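Local coordinates for protein arginine decarboxylase (Campylobacter jejuni subsp. jejuni, PDB 3NZP) that probably catalyses the pyridoxal phosphate-dependent decarboxylation of arginine to agmatine, an early step in polyamine biosynthesis, at residues Pro464-Asp469 with Glu507-Gly512; Ala334-Leu339 with Val502-Glu507; Glu470-Ser475 with Phe498-Asp503; Asp33-Leu38 with Leu47-Pro52; Gln437-Val442 with Ser477-Thr482. All blocks are in the same frame, centred on the assembly; numbering follows the deposited sequence.

Interaction 1 (Pro464-Asp469 with Glu507-Gly512)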
# COMPACT_ATOMS: atom_id res chain seq x y z
N PRO B 464 8.61 -10.30 21.67
CA PRO B 464 9.99 -10.76 21.52
C PRO B 464 10.04 -12.26 21.35
O PRO B 464 9.13 -12.97 21.79
CB PRO B 464 10.63 -10.33 22.82
CG PRO B 464 9.83 -9.13 23.21
CD PRO B 464 8.44 -9.59 22.94
N LEU B 465 11.09 -12.76 20.72
CA LEU B 465 11.20 -14.20 20.51
C LEU B 465 11.69 -14.97 21.72
O LEU B 465 11.49 -16.19 21.81
CB LEU B 465 12.12 -14.49 19.33
CG LEU B 465 11.40 -14.57 17.98
CD1 LEU B 465 10.71 -13.24 17.69
CD2 LEU B 465 12.42 -14.91 16.89
N ASP B 466 12.32 -14.27 22.65
CA ASP B 466 12.86 -14.91 23.85
C ASP B 466 12.88 -13.90 24.98
O ASP B 466 12.38 -12.77 24.85
CB ASP B 466 14.28 -15.41 23.58
CG ASP B 466 15.27 -14.27 23.41
OD1 ASP B 466 16.47 -14.55 23.17
OD2 ASP B 466 14.87 -13.09 23.52
N ARG B 467 13.47 -14.31 26.10
CA ARG B 467 13.57 -13.47 27.29
C ARG B 467 12.17 -13.21 27.86
O ARG B 467 11.93 -12.19 28.51
CB ARG B 467 14.25 -12.15 26.92
CG ARG B 467 15.19 -11.63 27.99
CD ARG B 467 15.78 -10.31 27.56
NE ARG B 467 16.55 -10.45 26.33
CZ ARG B 467 17.87 -10.60 26.28
NH1 ARG B 467 18.47 -10.73 25.10
NH2 ARG B 467 18.58 -10.61 27.41
N LEU B 468 11.26 -14.15 27.63
CA LEU B 468 9.88 -14.06 28.09
C LEU B 468 9.70 -14.42 29.55
O LEU B 468 8.71 -14.03 30.18
CB LEU B 468 8.99 -14.95 27.22
CG LEU B 468 8.89 -14.49 25.77
CD1 LEU B 468 8.28 -15.58 24.90
CD2 LEU B 468 8.07 -13.20 25.72
N ASP B 469 10.65 -15.19 30.08
CA ASP B 469 10.62 -15.59 31.49
C ASP B 469 10.88 -14.37 32.38
O ASP B 469 10.65 -14.41 33.58
CB ASP B 469 11.67 -16.68 31.73
CG ASP B 469 13.05 -16.29 31.21
OD1 ASP B 469 13.91 -17.19 31.08
OD2 ASP B 469 13.29 -15.10 30.92
N GLU B 507 24.07 -8.30 23.24
CA GLU B 507 23.29 -9.50 22.92
C GLU B 507 22.34 -9.25 21.74
O GLU B 507 22.27 -8.13 21.21
CB GLU B 507 22.51 -9.96 24.16
CG GLU B 507 21.52 -8.94 24.71
CD GLU B 507 21.58 -8.82 26.23
OE1 GLU B 507 21.54 -9.86 26.93
OE2 GLU B 507 21.65 -7.67 26.72
N ASN B 508 21.63 -10.29 21.33
CA ASN B 508 20.70 -10.19 20.22
C ASN B 508 19.27 -10.16 20.71
O ASN B 508 18.89 -10.90 21.62
CB ASN B 508 20.91 -11.36 19.25
CG ASN B 508 21.94 -11.04 18.18
OD1 ASN B 508 22.50 -11.94 17.54
ND2 ASN B 508 22.18 -9.74 17.98
N TYR B 509 18.47 -9.28 20.12
CA TYR B 509 17.07 -9.14 20.52
C TYR B 509 16.19 -9.11 19.28
O TYR B 509 16.21 -8.13 18.53
CB TYR B 509 16.89 -7.85 21.32
CG TYR B 509 15.61 -7.80 22.11
CD1 TYR B 509 15.24 -8.86 22.94
CD2 TYR B 509 14.79 -6.67 22.07
CE1 TYR B 509 14.08 -8.80 23.71
CE2 TYR B 509 13.62 -6.61 22.84
CZ TYR B 509 13.28 -7.68 23.66
OH TYR B 509 12.14 -7.64 24.43
N PHE B 510 15.43 -10.18 19.07
CA PHE B 510 14.55 -10.27 17.91
C PHE B 510 13.07 -10.05 18.23
O PHE B 510 12.57 -10.48 19.27
CB PHE B 510 14.69 -11.64 17.24
CG PHE B 510 16.07 -11.97 16.78
CD1 PHE B 510 16.97 -12.58 17.64
CD2 PHE B 510 16.47 -11.69 15.48
CE1 PHE B 510 18.26 -12.90 17.21
CE2 PHE B 510 17.76 -12.01 15.04
CZ PHE B 510 18.66 -12.62 15.91
N LEU B 511 12.38 -9.37 17.33
CA LEU B 511 10.96 -9.13 17.50
C LEU B 511 10.19 -9.98 16.50
O LEU B 511 10.70 -10.31 15.42
CB LEU B 511 10.63 -7.65 17.30
CG LEU B 511 11.11 -6.76 18.44
CD1 LEU B 511 10.60 -5.35 18.23
CD2 LEU B 511 10.59 -7.31 19.77
N GLY B 512 8.97 -10.35 16.87
CA GLY B 512 8.16 -11.16 15.98
C GLY B 512 6.82 -10.52 15.69
O GLY B 512 6.12 -10.05 16.58

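Interaction 2 (Ala334-Leu339 with Val502-Glu507)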
# COMPACT_ATOMS: atom_id res chain seq x y z
N ALA B 334 12.37 -9.88 12.97
CA ALA B 334 13.31 -8.80 12.66
C ALA B 334 14.13 -8.44 13.89
O ALA B 334 13.58 -8.15 14.95
CB ALA B 334 12.55 -7.59 12.16
N PRO B 335 15.47 -8.46 13.77
CA PRO B 335 16.35 -8.12 14.89
C PRO B 335 16.36 -6.62 15.21
O PRO B 335 16.25 -5.78 14.32
CB PRO B 335 17.71 -8.63 14.41
CG PRO B 335 17.65 -8.39 12.95
CD PRO B 335 16.25 -8.85 12.58
N VAL B 336 16.50 -6.29 16.49
CA VAL B 336 16.52 -4.89 16.89
C VAL B 336 17.90 -4.31 16.62
O VAL B 336 18.87 -4.71 17.25
CB VAL B 336 16.23 -4.69 18.38
CG1 VAL B 336 16.05 -3.20 18.66
CG2 VAL B 336 15.00 -5.46 18.79
N LEU B 337 17.99 -3.37 15.68
CA LEU B 337 19.26 -2.75 15.33
C LEU B 337 19.76 -1.79 16.39
O LEU B 337 20.83 -2.00 16.94
CB LEU B 337 19.13 -2.00 14.01
CG LEU B 337 18.65 -2.89 12.87
CD1 LEU B 337 18.38 -2.07 11.61
CD2 LEU B 337 19.70 -3.95 12.62
N GLU B 338 19.02 -0.73 16.67
CA GLU B 338 19.44 0.22 17.70
C GLU B 338 18.37 0.43 18.75
O GLU B 338 17.22 0.02 18.58
CB GLU B 338 19.83 1.57 17.10
CG GLU B 338 21.27 1.65 16.59
CD GLU B 338 21.63 3.04 16.08
OE1 GLU B 338 21.13 3.43 15.00
OE2 GLU B 338 22.40 3.74 16.77
N LEU B 339 18.76 1.08 19.84
CA LEU B 339 17.84 1.35 20.94
C LEU B 339 17.82 2.83 21.29
O LEU B 339 18.47 3.26 22.25
CB LEU B 339 18.25 0.55 22.18
CG LEU B 339 17.22 -0.38 22.84
CD1 LEU B 339 15.89 0.36 23.02
CD2 LEU B 339 17.03 -1.61 21.98
N VAL B 502 17.40 -4.31 26.68
CA VAL B 502 18.55 -5.10 26.29
C VAL B 502 19.67 -4.25 25.70
O VAL B 502 19.46 -3.09 25.37
CB VAL B 502 18.15 -6.18 25.27
CG1 VAL B 502 17.16 -7.16 25.90
CG2 VAL B 502 17.53 -5.51 24.05
N ASP B 503 20.85 -4.84 25.57
CA ASP B 503 22.00 -4.14 25.00
C ASP B 503 22.25 -4.71 23.61
O ASP B 503 22.82 -5.80 23.46
CB ASP B 503 23.23 -4.35 25.88
CG ASP B 503 24.42 -3.52 25.42
OD1 ASP B 503 25.48 -3.59 26.08
OD2 ASP B 503 24.30 -2.80 24.40
N VAL B 504 21.84 -3.97 22.58
CA VAL B 504 22.01 -4.41 21.20
C VAL B 504 23.38 -4.98 20.84
O VAL B 504 23.47 -6.02 20.19
CB VAL B 504 21.70 -3.27 20.22
CG1 VAL B 504 20.21 -2.99 20.23
CG2 VAL B 504 22.48 -2.03 20.62
N GLU B 505 24.43 -4.29 21.28
CA GLU B 505 25.79 -4.72 20.99
C GLU B 505 26.29 -5.84 21.91
O GLU B 505 27.26 -6.53 21.59
CB GLU B 505 26.74 -3.52 21.06
CG GLU B 505 26.61 -2.69 22.33
CD GLU B 505 27.56 -1.51 22.35
OE1 GLU B 505 27.51 -0.68 21.41
OE2 GLU B 505 28.37 -1.40 23.30
N LYS B 506 25.62 -6.03 23.04
CA LYS B 506 26.01 -7.06 24.01
C LYS B 506 25.31 -8.38 23.71
O LYS B 506 25.88 -9.45 23.90
CB LYS B 506 25.67 -6.59 25.43
CG LYS B 506 26.34 -7.39 26.54
CD LYS B 506 25.96 -6.85 27.92
CE LYS B 506 26.83 -7.45 29.01
NZ LYS B 506 28.27 -7.09 28.83
N GLU B 507 24.07 -8.30 23.24
CA GLU B 507 23.29 -9.50 22.92
C GLU B 507 22.34 -9.25 21.74
O GLU B 507 22.27 -8.13 21.21
CB GLU B 507 22.51 -9.96 24.16
CG GLU B 507 21.52 -8.94 24.71
CD GLU B 507 21.58 -8.82 26.23
OE1 GLU B 507 21.54 -9.86 26.93
OE2 GLU B 507 21.65 -7.67 26.72

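Interaction 3 (Glu470-Ser475 with Phe498-Asp503)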
# COMPACT_ATOMS: atom_id res chain seq x y z
N GLU B 470 11.35 -13.28 31.76
CA GLU B 470 11.63 -12.03 32.44
C GLU B 470 10.53 -11.02 32.16
O GLU B 470 9.90 -11.06 31.11
CB GLU B 470 12.96 -11.45 31.96
CG GLU B 470 14.15 -12.32 32.25
CD GLU B 470 15.37 -11.90 31.46
OE1 GLU B 470 15.74 -10.70 31.50
OE2 GLU B 470 15.97 -12.78 30.79
N GLU B 471 10.31 -10.11 33.09
CA GLU B 471 9.27 -9.09 32.94
C GLU B 471 9.80 -7.85 32.23
O GLU B 471 10.73 -7.20 32.72
CB GLU B 471 8.73 -8.72 34.32
CG GLU B 471 7.59 -7.72 34.35
CD GLU B 471 6.29 -8.28 33.83
OE1 GLU B 471 5.90 -9.40 34.25
OE2 GLU B 471 5.63 -7.60 33.02
N PRO B 472 9.23 -7.49 31.07
CA PRO B 472 9.67 -6.30 30.32
C PRO B 472 9.43 -5.03 31.11
O PRO B 472 8.42 -4.90 31.80
CB PRO B 472 8.83 -6.36 29.06
CG PRO B 472 7.55 -6.98 29.55
CD PRO B 472 8.07 -8.12 30.41
N THR B 473 10.34 -4.08 31.00
CA THR B 473 10.22 -2.84 31.75
C THR B 473 10.55 -1.61 30.92
O THR B 473 11.31 -0.75 31.36
CB THR B 473 11.16 -2.87 32.94
OG1 THR B 473 12.47 -3.24 32.48
CG2 THR B 473 10.68 -3.88 33.96
N ARG B 474 9.96 -1.51 29.73
CA ARG B 474 10.23 -0.38 28.86
C ARG B 474 9.06 -0.09 27.93
O ARG B 474 8.83 -0.84 26.98
CB ARG B 474 11.47 -0.68 28.02
CG ARG B 474 12.79 -0.56 28.77
CD ARG B 474 13.13 0.89 29.02
NE ARG B 474 14.48 1.07 29.53
CZ ARG B 474 15.07 2.25 29.70
NH1 ARG B 474 16.31 2.32 30.17
NH2 ARG B 474 14.41 3.37 29.41
N SER B 475 8.33 0.98 28.19
CA SER B 475 7.21 1.33 27.32
C SER B 475 7.83 1.64 25.96
O SER B 475 8.38 2.72 25.74
CB SER B 475 6.46 2.56 27.86
OG SER B 475 7.30 3.70 27.91
N PHE B 498 5.45 -3.23 25.89
CA PHE B 498 6.63 -3.22 26.76
C PHE B 498 7.65 -4.26 26.32
O PHE B 498 7.32 -5.44 26.19
CB PHE B 498 6.24 -3.49 28.22
CG PHE B 498 5.49 -2.37 28.85
CD1 PHE B 498 4.11 -2.27 28.71
CD2 PHE B 498 6.17 -1.35 29.51
CE1 PHE B 498 3.42 -1.18 29.22
CE2 PHE B 498 5.49 -0.25 30.02
CZ PHE B 498 4.11 -0.16 29.88
N LEU B 499 8.89 -3.81 26.11
CA LEU B 499 9.99 -4.69 25.70
C LEU B 499 11.11 -4.67 26.73
O LEU B 499 11.27 -3.69 27.46
CB LEU B 499 10.56 -4.24 24.36
CG LEU B 499 9.58 -4.35 23.21
CD1 LEU B 499 10.14 -3.65 22.00
CD2 LEU B 499 9.30 -5.82 22.93
N HIS B 500 11.89 -5.74 26.78
CA HIS B 500 12.98 -5.82 27.74
C HIS B 500 14.11 -4.86 27.41
O HIS B 500 14.41 -4.61 26.24
CB HIS B 500 13.51 -7.26 27.80
CG HIS B 500 12.43 -8.29 27.95
ND1 HIS B 500 11.63 -8.68 26.89
CD2 HIS B 500 11.99 -8.99 29.02
CE1 HIS B 500 10.75 -9.58 27.31
NE2 HIS B 500 10.95 -9.78 28.60
N ASP B 501 14.72 -4.30 28.44
CA ASP B 501 15.83 -3.37 28.26
C ASP B 501 17.07 -4.19 27.95
O ASP B 501 17.71 -4.70 28.86
CB ASP B 501 16.05 -2.56 29.53
CG ASP B 501 17.12 -1.50 29.36
OD1 ASP B 501 17.40 -0.77 30.33
OD2 ASP B 501 17.69 -1.41 28.25
N VAL B 502 17.40 -4.31 26.68
CA VAL B 502 18.55 -5.10 26.29
C VAL B 502 19.67 -4.25 25.70
O VAL B 502 19.46 -3.09 25.37
CB VAL B 502 18.15 -6.18 25.27
CG1 VAL B 502 17.16 -7.16 25.90
CG2 VAL B 502 17.53 -5.51 24.05
N ASP B 503 20.85 -4.84 25.57
CA ASP B 503 22.00 -4.14 25.00
C ASP B 503 22.25 -4.71 23.61
O ASP B 503 22.82 -5.80 23.46
CB ASP B 503 23.23 -4.35 25.88
CG ASP B 503 24.42 -3.52 25.42
OD1 ASP B 503 25.48 -3.59 26.08
OD2 ASP B 503 24.30 -2.80 24.40

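Interaction 4 (Asp33-Leu38 with Leu47-Pro52)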
# COMPACT_ATOMS: atom_id res chain seq x y z
N ASP B 33 15.27 -20.22 17.98
CA ASP B 33 16.27 -21.24 17.63
C ASP B 33 16.38 -21.38 16.12
O ASP B 33 17.48 -21.46 15.57
CB ASP B 33 15.88 -22.61 18.20
CG ASP B 33 16.15 -22.74 19.69
OD1 ASP B 33 15.77 -23.79 20.25
OD2 ASP B 33 16.74 -21.82 20.29
N ILE B 34 15.23 -21.42 15.46
CA ILE B 34 15.19 -21.55 14.01
C ILE B 34 15.88 -20.34 13.41
O ILE B 34 16.65 -20.46 12.46
CB ILE B 34 13.74 -21.65 13.50
CG1 ILE B 34 13.04 -22.84 14.17
CG2 ILE B 34 13.73 -21.85 12.00
CD1 ILE B 34 11.56 -22.88 13.92
N VAL B 35 15.60 -19.16 13.97
CA VAL B 35 16.22 -17.93 13.46
C VAL B 35 17.73 -18.05 13.55
O VAL B 35 18.42 -17.92 12.53
CB VAL B 35 15.77 -16.69 14.26
CG1 VAL B 35 16.50 -15.46 13.75
CG2 VAL B 35 14.28 -16.50 14.11
N LYS B 36 18.24 -18.29 14.75
CA LYS B 36 19.67 -18.42 14.98
C LYS B 36 20.34 -19.33 13.95
O LYS B 36 21.36 -18.97 13.36
CB LYS B 36 19.95 -18.96 16.38
CG LYS B 36 19.88 -17.92 17.48
CD LYS B 36 20.29 -18.55 18.81
CE LYS B 36 20.56 -17.52 19.90
NZ LYS B 36 19.36 -16.72 20.28
N GLU B 37 19.75 -20.51 13.73
CA GLU B 37 20.30 -21.46 12.77
C GLU B 37 20.42 -20.82 11.40
O GLU B 37 21.46 -20.91 10.75
CB GLU B 37 19.42 -22.70 12.68
CG GLU B 37 20.11 -23.84 11.95
CD GLU B 37 19.18 -24.99 11.60
OE1 GLU B 37 18.38 -25.41 12.46
OE2 GLU B 37 19.27 -25.49 10.46
N LEU B 38 19.34 -20.19 10.95
CA LEU B 38 19.32 -19.53 9.66
C LEU B 38 20.39 -18.44 9.60
O LEU B 38 21.03 -18.24 8.57
CB LEU B 38 17.94 -18.94 9.36
CG LEU B 38 16.95 -19.86 8.62
CD1 LEU B 38 15.56 -19.27 8.70
CD2 LEU B 38 17.39 -20.02 7.17
N LEU B 47 13.67 -11.83 8.31
CA LEU B 47 13.25 -13.03 7.61
C LEU B 47 11.81 -13.39 7.89
O LEU B 47 11.29 -13.20 8.99
CB LEU B 47 14.14 -14.23 7.93
CG LEU B 47 14.67 -14.40 9.34
CD1 LEU B 47 14.95 -15.86 9.60
CD2 LEU B 47 15.96 -13.57 9.52
N LEU B 48 11.14 -13.88 6.84
CA LEU B 48 9.76 -14.29 6.94
C LEU B 48 9.75 -15.82 7.02
O LEU B 48 10.29 -16.49 6.14
CB LEU B 48 9.00 -13.84 5.71
CG LEU B 48 7.54 -14.32 5.69
CD1 LEU B 48 6.80 -13.63 6.82
CD2 LEU B 48 6.89 -14.01 4.34
N LEU B 49 9.17 -16.37 8.08
CA LEU B 49 9.10 -17.82 8.24
C LEU B 49 7.70 -18.33 7.97
O LEU B 49 6.72 -17.73 8.40
CB LEU B 49 9.52 -18.23 9.65
CG LEU B 49 10.93 -17.78 10.03
CD1 LEU B 49 11.30 -18.28 11.42
CD2 LEU B 49 11.89 -18.32 9.00
N ARG B 50 7.61 -19.44 7.24
CA ARG B 50 6.33 -20.06 6.94
C ARG B 50 6.28 -21.42 7.62
O ARG B 50 7.21 -22.23 7.49
CB ARG B 50 6.15 -20.25 5.43
CG ARG B 50 5.96 -19.00 4.63
CD ARG B 50 5.66 -19.36 3.17
NE ARG B 50 6.06 -18.29 2.24
CZ ARG B 50 5.52 -17.08 2.21
NH1 ARG B 50 4.54 -16.75 3.05
NH2 ARG B 50 5.97 -16.18 1.34
N PHE B 51 5.19 -21.67 8.33
CA PHE B 51 5.00 -22.93 9.03
C PHE B 51 3.83 -23.69 8.43
O PHE B 51 2.67 -23.51 8.84
CB PHE B 51 4.76 -22.66 10.51
CG PHE B 51 5.95 -22.10 11.23
CD1 PHE B 51 7.00 -22.93 11.61
CD2 PHE B 51 6.02 -20.74 11.52
CE1 PHE B 51 8.10 -22.42 12.27
CE2 PHE B 51 7.12 -20.21 12.19
CZ PHE B 51 8.16 -21.05 12.57
N PRO B 52 4.10 -24.57 7.46
CA PRO B 52 3.06 -25.35 6.81
C PRO B 52 2.11 -26.00 7.81
O PRO B 52 0.90 -26.06 7.58
CB PRO B 52 3.84 -26.39 6.01
CG PRO B 52 5.10 -25.68 5.69
CD PRO B 52 5.43 -24.99 6.98

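Interaction 5 (Gln437-Val442 with Ser477-Thr482)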
# COMPACT_ATOMS: atom_id res chain seq x y z
N GLN B 437 9.46 5.03 26.91
CA GLN B 437 10.71 4.63 27.54
C GLN B 437 11.83 4.61 26.50
O GLN B 437 12.84 5.30 26.65
CB GLN B 437 10.57 3.23 28.17
CG GLN B 437 9.85 3.19 29.52
CD GLN B 437 10.68 3.80 30.63
OE1 GLN B 437 11.14 4.95 30.51
NE2 GLN B 437 10.86 3.05 31.71
N GLU B 438 11.64 3.80 25.46
CA GLU B 438 12.61 3.65 24.39
C GLU B 438 11.97 3.30 23.05
O GLU B 438 10.90 2.70 23.00
CB GLU B 438 13.64 2.57 24.74
CG GLU B 438 14.42 2.86 26.00
CD GLU B 438 15.45 1.80 26.29
OE1 GLU B 438 15.08 0.61 26.34
OE2 GLU B 438 16.64 2.16 26.47
N ARG B 439 12.64 3.69 21.97
CA ARG B 439 12.18 3.43 20.61
C ARG B 439 13.10 2.38 20.01
O ARG B 439 14.28 2.67 19.78
CB ARG B 439 12.24 4.70 19.78
CG ARG B 439 11.15 5.70 20.11
CD ARG B 439 11.66 6.97 20.75
NE ARG B 439 11.18 8.15 20.01
CZ ARG B 439 10.98 9.36 20.54
NH1 ARG B 439 11.20 9.58 21.83
NH2 ARG B 439 10.56 10.35 19.76
N TYR B 440 12.58 1.18 19.78
CA TYR B 440 13.37 0.08 19.22
C TYR B 440 13.37 0.10 17.70
O TYR B 440 12.32 -0.02 17.07
CB TYR B 440 12.86 -1.27 19.70
CG TYR B 440 12.93 -1.49 21.20
CD1 TYR B 440 12.18 -0.70 22.07
CD2 TYR B 440 13.73 -2.50 21.74
CE1 TYR B 440 12.23 -0.90 23.45
CE2 TYR B 440 13.79 -2.71 23.11
CZ TYR B 440 13.03 -1.91 23.96
OH TYR B 440 13.07 -2.12 25.32
N LEU B 441 14.56 0.25 17.12
CA LEU B 441 14.73 0.28 15.68
C LEU B 441 14.87 -1.15 15.17
O LEU B 441 15.87 -1.81 15.44
CB LEU B 441 15.99 1.08 15.35
CG LEU B 441 16.31 1.23 13.87
CD1 LEU B 441 15.30 2.18 13.25
CD2 LEU B 441 17.73 1.75 13.70
N VAL B 442 13.86 -1.63 14.44
CA VAL B 442 13.87 -2.99 13.92
C VAL B 442 14.28 -3.05 12.46
O VAL B 442 13.82 -2.26 11.64
CB VAL B 442 12.49 -3.67 14.03
CG1 VAL B 442 12.66 -5.17 14.26
CG2 VAL B 442 11.67 -3.04 15.13
N SER B 477 8.05 1.73 21.50
CA SER B 477 7.35 2.14 20.29
C SER B 477 8.33 1.84 19.17
O SER B 477 9.11 2.69 18.77
CB SER B 477 7.01 3.63 20.34
OG SER B 477 8.16 4.40 20.62
N ILE B 478 8.29 0.60 18.70
CA ILE B 478 9.19 0.13 17.65
C ILE B 478 8.99 0.76 16.28
O ILE B 478 7.87 0.88 15.80
CB ILE B 478 9.07 -1.40 17.46
CG1 ILE B 478 7.66 -1.78 17.04
CG2 ILE B 478 9.37 -2.12 18.77
CD1 ILE B 478 7.46 -3.28 16.98
N TRP B 479 10.08 1.17 15.65
CA TRP B 479 10.01 1.77 14.33
C TRP B 479 11.04 1.13 13.38
O TRP B 479 12.10 0.67 13.82
CB TRP B 479 10.20 3.29 14.40
CG TRP B 479 11.44 3.76 15.07
CD1 TRP B 479 12.70 3.23 14.95
CD2 TRP B 479 11.57 4.94 15.87
NE1 TRP B 479 13.60 4.02 15.62
CE2 TRP B 479 12.94 5.07 16.19
CE3 TRP B 479 10.67 5.90 16.34
CZ2 TRP B 479 13.44 6.13 16.96
CZ3 TRP B 479 11.15 6.96 17.11
CH2 TRP B 479 12.53 7.06 17.41
N ASP B 480 10.72 1.09 12.09
CA ASP B 480 11.61 0.49 11.11
C ASP B 480 12.66 1.47 10.58
O ASP B 480 12.61 2.67 10.86
CB ASP B 480 10.81 -0.07 9.94
CG ASP B 480 10.29 1.00 9.01
OD1 ASP B 480 9.62 0.66 8.00
OD2 ASP B 480 10.55 2.20 9.27
N ILE B 481 13.61 0.94 9.82
CA ILE B 481 14.68 1.75 9.25
C ILE B 481 14.22 2.45 7.98
O ILE B 481 14.48 1.98 6.88
CB ILE B 481 15.90 0.87 8.93
CG1 ILE B 481 15.45 -0.35 8.12
CG2 ILE B 481 16.58 0.45 10.23
CD1 ILE B 481 16.58 -1.17 7.50
N THR B 482 13.53 3.56 8.14
CA THR B 482 13.03 4.33 7.01
C THR B 482 12.99 5.81 7.35
O THR B 482 12.71 6.19 8.50
CB THR B 482 11.62 3.87 6.60
OG1 THR B 482 11.66 2.49 6.19
CG2 THR B 482 11.10 4.70 5.44

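Interaction 1 (Pro464-Asp469 with Glu507-Gly512)
Pro464 and Leu511 face each other as an antiparallel, non-hydrogen-bonded pair where strand 462-464 ends against strand 510-513, in the mixed beta sheet that accompanies the pyridoxal-binding barrel of this decarboxylase. Their CA atoms are 4.4 Å apart and their side chains diverge. One backbone hydrogen bond continues the pairing, from Leu465 N to Phe510 O over 3.1 Å, and the same carbonyl oxygen receives a CA-H...O contact from Pro464.

The apolar contacts flank this bond. The proline ring lies side by side with Tyr509, its CG 3.8 Å from Tyr509 CZ, and the same CG reaches Leu511 CD2 at 4.0 Å. Tyr509 CG is anti to the backbone N (chi1 -163°), which starts the ring toward the proline; the hydroxyl is hydrogen-bonded to His500. Leu465 divides its methyls, CD2 meeting Phe510 CB and CD1 resting on the backbone at Leu511 C and Gly512 N.

Where the chains have left strand geometry, charge takes over. Arg467, bent at chi3, crosses Tyr509 obliquely, guanidinium and ring planes 65° apart, and Asn508 O lies at the guanidinium edge, near NH1. The salt bridge is made by NH2, which approaches Glu507 OE1 at 3.1 Å from above the carboxylate plane.

Interaction 2 (Ala334-Leu339 with Val502-Glu507)
At a classic beta bulge, where Leu337 and Glu338 of one strand both face Leu441 of the next, Val504 of the loop 502-507 presses its side chain against the strand backbone. CG1 does most of the touching. With that methyl anti to the carbonyl carbon (chi1 -71°), it lies 3.5 Å from Leu337 O and 3.7 Å from Val336 O, and it reaches the Leu339 side chain at CD2, 3.9 Å away. Leu339 CD2 also approaches Val502 CG2 at 4.4 Å, and the leucine touches both valines, while Val336 CG1 meets Val504 CG1 more distantly.

No hydrogen bond crosses; the contact is small and made by van der Waals packing. The loop holds its own shape. Asp503 O accepts from both Lys506 N and Glu507 N, closing a tight turn in which residues 504-506 have helical backbone angles. Asp503 N is bonded to Glu507 OE2 over 3.2 Å, with an N-H...O angle of 166°, and this turn presents Val504 to the strand.

Strand 330-341 runs between strands 438-442 and 510-513, with Val336 also packed on Tyr440, Tyr509 and Leu511. On the side of the strand turned from the loop, Glu338 packs on Asn161 of the second subunit.

Interaction 3 (Glu470-Ser475 with Phe498-Asp503)
Pro472 packs over His500 in the close part of this contact: its CB sits 4.0 Å from the centroid of the imidazole, 5° off the ring normal, a CH-pi arrangement over the face. The ring is fixed at its edge as well. NE2 donates to Glu470 O over 3.0 Å, with the oxygen close to the ring plane but the donor above the plane of the carbonyl, and ND1 is hydrogen-bonded to the hydroxyl of Tyr509. Both imidazole nitrogens are thereby engaged, which probably holds the rotation of this buried ring. The side chains of Pro472 and Phe498 cross at about a right angle, Pro472 CG reaching Phe498 CB at 4.0 Å.

Two irregular loops meet here, one leading from strand 462-464 into strand 479-480 and the other from there into strand 510-513. A single bridge between Ser475 and Phe498 joins their backbones, with Leu499 N donating to Arg474 O (3.1 Å) and Phe498 CA making a CA-H...O contact with the same oxygen.

The outer side is looser and more polar. Ser475 CB packs on Phe498 CE2, while its OG is bonded to Gln437 N. Arg474 bends at chi2 (-73°) and holds exposed Asp501 through a longer salt bridge, NH1 to OD1 at 3.3 Å; the carboxylate is met from above its plane, and the two flat groups stand 89° apart.

Interaction 4 (Asp33-Leu38 with Leu47-Pro52)
Ile34 and Phe51 meet tip to tip between helix 31-40 and the end of strand 47-50. From Ile34 CB, which the helix points toward the strand, the side chain forks. The CG2 branch heads for Leu49 and comes within 4.4 Å of its CD1. The other branch, CG1, is anti to the carbonyl carbon (chi1 -57°) and carries CD1 outward to the edge of the Phe51 ring, in its plane, 3.9 Å from CE1.

One helical turn later, Leu38 CD1 rests against two strand leucines, 3.6 Å from Leu47 CD1 and 3.8 Å from Leu49 CD2. Val35 fills the flank, giving CG1 to Leu47 CD1 and CG2 to Leu49 CD1. The interface is wholly apolar and buried.

The helix and strand axes approach to 10.8 Å at 125°. Strand 47-50 lies between strands 330-341 and 534-540, and the helix also packs on both of these, at Ile333 and Ile538, and on strand 545-551 at Val547. On the other face of the strand, Arg50 forms salt bridges with Glu521 and Glu535.

Interaction 5 (Gln437-Val442 with Ser477-Thr482)
Trp479 and Leu441 form the apolar centre of a parallel beta pairing between strand 438-442 and the short, weakly bonded strand 479-480, at a side of the mixed sheet that meets the second subunit. Leu441 CG is anti to the backbone N (chi1 -179°), and CD1 beyond it comes in at the edge of the indole, 3.3 Å from CD1 of Trp479, and touches Ile481 CG2 at 3.7 Å. The six-membered ring is covered on one face by the aliphatic part of Arg439, whose CB lies 3.4 Å from its centroid, a CH-pi contact; Phe204 of the second subunit meets the indole edge-to-face.

Away from the indole, Val442 CG2 packs against Ile478 CB, and Tyr440 CB against Ile478 CG2.

Backbone bonds then tie the chains together: Trp479 N donates to Tyr440 O (2.9 Å), and Trp479 O accepts from Val442 N (3.0 Å). At the polar edge, Asp480 OD1 is bonded to Leu446 N. Toward Gln437 the pairing frays, ending in a weak hydrogen bond of 3.4 Å from Ser477 N to Glu438 O.

Overall arrangement
Interactions 1, 2, 4 and 5 all reach the same mixed sheet, while interaction 3 ties together loops beside it. Strand 330-341 of interaction 2 bonds on one side to interaction 1 (Tyr509 O to Val336 N, 2.8 Å) and on the other to interaction 5 (Glu338 O to Leu441 N, 3.0 Å). His500 joins interaction 3 to interactions 1 and 5, through Tyr509 and through its O to Tyr440 OH (3.0 Å). Interaction 4 touches interaction 1 through Val35 and Leu465. Interaction 5 is the one near the active site: the Asp480 side chain lies about 8 Å from that of Cys483, the predicted proton donor, and about 11 Å from bound pyridoxal phosphate.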